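Local coordinates for protein SAM-dependent O-methyltransferase (Thermotoga maritima, PDB 1O54) that probably methylates N1 of adenosine 58 in tRNA, with S-adenosyl-L-methionine as the methyl donor, at residues 30-35 and 48-53. Residues are numbered along the deposited sequence; the frame is centred on the assembly and turned at random. Where two conformers were deposited one is given.
Sequences FEDESE and THLGII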
ATOM      1  N   PHE A  30     -13.666  14.387 -23.245  1.00 33.62           N
ATOM      2  CA  PHE A  30     -12.954  14.284 -24.521  1.00 35.25           C
ATOM      3  C   PHE A  30     -11.929  13.134 -24.596  1.00 38.25           C
ATOM      4  O   PHE A  30     -11.536  12.592 -23.574  1.00 37.99           O
ATOM      5  CB  PHE A  30     -12.335  15.653 -24.836  1.00 35.48           C
ATOM      6  CG  PHE A  30     -13.372  16.677 -25.200  1.00 33.92           C
ATOM      7  CD1 PHE A  30     -14.011  17.412 -24.213  1.00 34.28           C
ATOM      8  CD2 PHE A  30     -13.763  16.848 -26.520  1.00 34.16           C
ATOM      9  CE1 PHE A  30     -15.018  18.307 -24.542  1.00 35.13           C
ATOM     10  CE2 PHE A  30     -14.767  17.731 -26.846  1.00 32.50           C
ATOM     11  CZ  PHE A  30     -15.389  18.464 -25.842  1.00 32.63           C
ATOM     12  N   GLU A  31     -11.517  12.785 -25.823  1.00 42.11           N
ATOM     13  CA  GLU A  31     -10.580  11.665 -26.080  1.00 45.02           C
ATOM     14  C   GLU A  31      -9.277  11.741 -25.272  1.00 46.05           C
ATOM     15  O   GLU A  31      -8.777  10.706 -24.810  1.00 47.74           O
ATOM     16  CB  GLU A  31     -10.232  11.551 -27.576  1.00 46.12           C
ATOM     17  CG  GLU A  31     -11.392  11.192 -28.513  1.00 49.55           C
ATOM     18  CD  GLU A  31     -10.993  11.175 -29.990  1.00 54.50           C
ATOM     19  OE1 GLU A  31     -10.103  11.972 -30.398  1.00 58.91           O
ATOM     20  OE2 GLU A  31     -11.573  10.375 -30.766  1.00 57.68           O
ATOM     21  N   ASP A  32      -8.738  12.946 -25.081  1.00 46.67           N
ATOM     22  CA  ASP A  32      -7.494  13.130 -24.301  1.00 46.61           C
ATOM     23  C   ASP A  32      -7.768  13.177 -22.796  1.00 47.04           C
ATOM     24  O   ASP A  32      -6.915  13.615 -22.000  1.00 47.72           O
ATOM     25  CB  ASP A  32      -6.740  14.393 -24.767  1.00 46.67           C
ATOM     26  CG  ASP A  32      -7.417  15.682 -24.333  1.00 46.87           C
ATOM     27  OD1 ASP A  32      -8.596  15.638 -23.924  1.00 45.23           O
ATOM     28  OD2 ASP A  32      -6.853  16.794 -24.363  1.00 45.87           O
ATOM     29  N   GLU A  33      -8.975  12.756 -22.418  1.00 46.53           N
ATOM     30  CA  GLU A  33      -9.392  12.660 -21.036  1.00 46.11           C
ATOM     31  C   GLU A  33      -9.629  14.000 -20.324  1.00 44.34           C
ATOM     32  O   GLU A  33      -9.923  14.008 -19.139  1.00 44.67           O
ATOM     33  CB  GLU A  33      -8.422  11.775 -20.240  1.00 47.48           C
ATOM     34  CG  GLU A  33      -8.060  10.454 -20.921  1.00 51.31           C
ATOM     35  CD  GLU A  33      -8.863   9.273 -20.411  1.00 57.32           C
ATOM     36  OE1 GLU A  33     -10.131   9.317 -20.460  1.00 60.35           O
ATOM     37  OE2 GLU A  33      -8.217   8.289 -19.959  1.00 60.60           O
ATOM     38  N   SER A  34      -9.568  15.134 -21.025  1.00 42.17           N
ATOM     39  CA  SER A  34      -9.975  16.387 -20.381  1.00 40.79           C
ATOM     40  C   SER A  34     -11.485  16.324 -20.162  1.00 39.31           C
ATOM     41  O   SER A  34     -12.199  15.688 -20.947  1.00 38.05           O
ATOM     42  CB  SER A  34      -9.584  17.597 -21.220  1.00 41.44           C
ATOM     43  OG  SER A  34      -9.850  17.358 -22.572  1.00 42.76           O
ATOM     44  N   GLU A  35     -11.950  16.909 -19.065  1.00 37.90           N
ATOM     45  CA  GLU A  35     -13.375  16.964 -18.778  1.00 37.77           C
ATOM     46  C   GLU A  35     -13.771  18.373 -18.329  1.00 37.40           C
ATOM     47  O   GLU A  35     -13.021  19.039 -17.609  1.00 38.36           O
ATOM     48  CB  GLU A  35     -13.760  15.954 -17.692  0.65 38.37           C
ATOM     49  CG  GLU A  35     -12.903  14.693 -17.609  0.65 40.72           C
ATOM     50  CD  GLU A  35     -13.551  13.455 -18.212  0.65 43.34           C
ATOM     51  OE1 GLU A  35     -13.004  12.915 -19.196  0.65 46.82           O
ATOM     52  OE2 GLU A  35     -14.586  12.995 -17.692  0.65 45.08           O
ATOM     53  N   THR A  48     -11.814  26.137 -25.209  1.00 43.97           N
ATOM     54  CA  THR A  48     -10.898  25.158 -24.633  1.00 43.30           C
ATOM     55  C   THR A  48      -9.714  24.908 -25.548  1.00 43.08           C
ATOM     56  O   THR A  48      -9.727  25.287 -26.714  1.00 42.59           O
ATOM     57  CB  THR A  48     -11.607  23.806 -24.415  1.00 43.08           C
ATOM     58  OG1 THR A  48     -11.783  23.139 -25.672  1.00 41.37           O
ATOM     59  CG2 THR A  48     -13.016  23.993 -23.869  1.00 43.16           C
ATOM     60  N   HIS A  49      -8.726  24.197 -25.007  1.00 42.80           N
ATOM     61  CA  HIS A  49      -7.532  23.793 -25.756  1.00 42.57           C
ATOM     62  C   HIS A  49      -7.857  22.836 -26.914  1.00 42.28           C
ATOM     63  O   HIS A  49      -7.008  22.605 -27.789  1.00 41.72           O
ATOM     64  CB  HIS A  49      -6.497  23.158 -24.807  1.00 42.72           C
ATOM     65  CG  HIS A  49      -6.931  21.851 -24.225  1.00 42.98           C
ATOM     66  ND1 HIS A  49      -7.686  21.764 -23.076  1.00 44.44           N
ATOM     67  CD2 HIS A  49      -6.724  20.579 -24.640  1.00 44.61           C
ATOM     68  CE1 HIS A  49      -7.925  20.492 -22.805  1.00 44.62           C
ATOM     69  NE2 HIS A  49      -7.348  19.752 -23.736  1.00 44.81           N
ATOM     70  N   LEU A  50      -9.081  22.288 -26.911  1.00 40.79           N
ATOM     71  CA  LEU A  50      -9.575  21.449 -28.001  1.00 40.42           C
ATOM     72  C   LEU A  50     -10.503  22.202 -28.966  1.00 39.57           C
ATOM     73  O   LEU A  50     -10.972  21.642 -29.965  1.00 38.71           O
ATOM     74  CB  LEU A  50     -10.309  20.224 -27.426  1.00 40.45           C
ATOM     75  CG  LEU A  50      -9.468  19.301 -26.548  1.00 41.60           C
ATOM     76  CD1 LEU A  50     -10.280  18.077 -26.089  1.00 43.25           C
ATOM     77  CD2 LEU A  50      -8.207  18.860 -27.276  1.00 42.73           C
ATOM     78  N   GLY A  51     -10.755  23.473 -28.673  1.00 38.75           N
ATOM     79  CA  GLY A  51     -11.553  24.307 -29.547  1.00 38.35           C
ATOM     80  C   GLY A  51     -12.767  24.827 -28.819  1.00 37.85           C
ATOM     81  O   GLY A  51     -12.883  24.681 -27.597  1.00 37.96           O
ATOM     82  N   ILE A  52     -13.675  25.423 -29.583  1.00 36.62           N
ATOM     83  CA  ILE A  52     -14.864  26.042 -29.037  1.00 36.53           C
ATOM     84  C   ILE A  52     -16.004  25.038 -29.018  1.00 35.91           C
ATOM     85  O   ILE A  52     -16.246  24.355 -30.011  1.00 35.28           O
ATOM     86  CB  ILE A  52     -15.284  27.265 -29.896  1.00 36.63           C
ATOM     87  CG1 ILE A  52     -14.160  28.305 -29.891  1.00 37.79           C
ATOM     88  CG2 ILE A  52     -16.598  27.859 -29.357  1.00 36.86           C
ATOM     89  CD1 ILE A  52     -14.353  29.424 -30.852  1.00 38.60           C
ATOM     90  N   ILE A  53     -16.703  24.979 -27.891  1.00 35.87           N
ATOM     91  CA  ILE A  53     -17.907  24.159 -27.760  1.00 35.31           C
ATOM     92  C   ILE A  53     -19.108  25.106 -27.685  1.00 34.62           C
ATOM     93  O   ILE A  53     -19.192  25.954 -26.814  1.00 33.60           O
ATOM     94  CB  ILE A  53     -17.834  23.263 -26.516  1.00 36.08           C
ATOM     95  CG1 ILE A  53     -16.540  22.442 -26.531  1.00 36.58           C
ATOM     96  CG2 ILE A  53     -19.042  22.347 -26.476  1.00 36.38           C
ATOM     97  CD1 ILE A  53     -16.091  21.960 -25.178  1.00 37.86           C
TER
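His-49 and Asp-32 meet between the tips of two beta hairpins in the mainly beta N-terminal part of the chain, away from the predicted S-adenosyl-L-methionine site. One hairpin joins strands 25-30 and 35-39, the other strands 45-48 and 51-54; type I turns span Phe-30 to Glu-33 and Thr-48 to Gly-51. At the start of the second turn Thr-48 OG1 gives a hydrogen bond to Gly-51 O, which Thr-48 N also reaches, and takes one from Leu-50 N in an ST turn. The His-49 side chain then extends tip to tip toward Asp-32. Its NE2 donates to the syn lone pair of Asp-32 OD2 at 3.1 Å and 159°, with the acceptor in the ring plane and the carboxylate turned 38° from it. Ser-34 OG takes the syn lone pair of Asp-32 OD1, while Ser-34 N, closing an Asx turn, comes from above the carboxylate plane, so three bonds fix the carboxylate. Leu-50 also points tip to tip at Asp-32 and runs past Phe-30 in the opposite direction, its CD1 3.4 Å from Phe-30 CB and 3.6 Å from Ser-34 OG. Gly-51 has a positive phi, at which a CB would press on the carbonyl O of Leu-50. Beyond it Ile-53, which also packs on Leu-28 and Thr-69, reaches CE1 and CZ of the buried Phe-30 ring obliquely. An alanine at Phe-30 would probably open a gap beside Ile-53 and deprive Leu-50 CD1 of part of its packing. The Phe-30 and Ile-53 side chains meet tip to tip, CZ lying 3.6 Å from CD1.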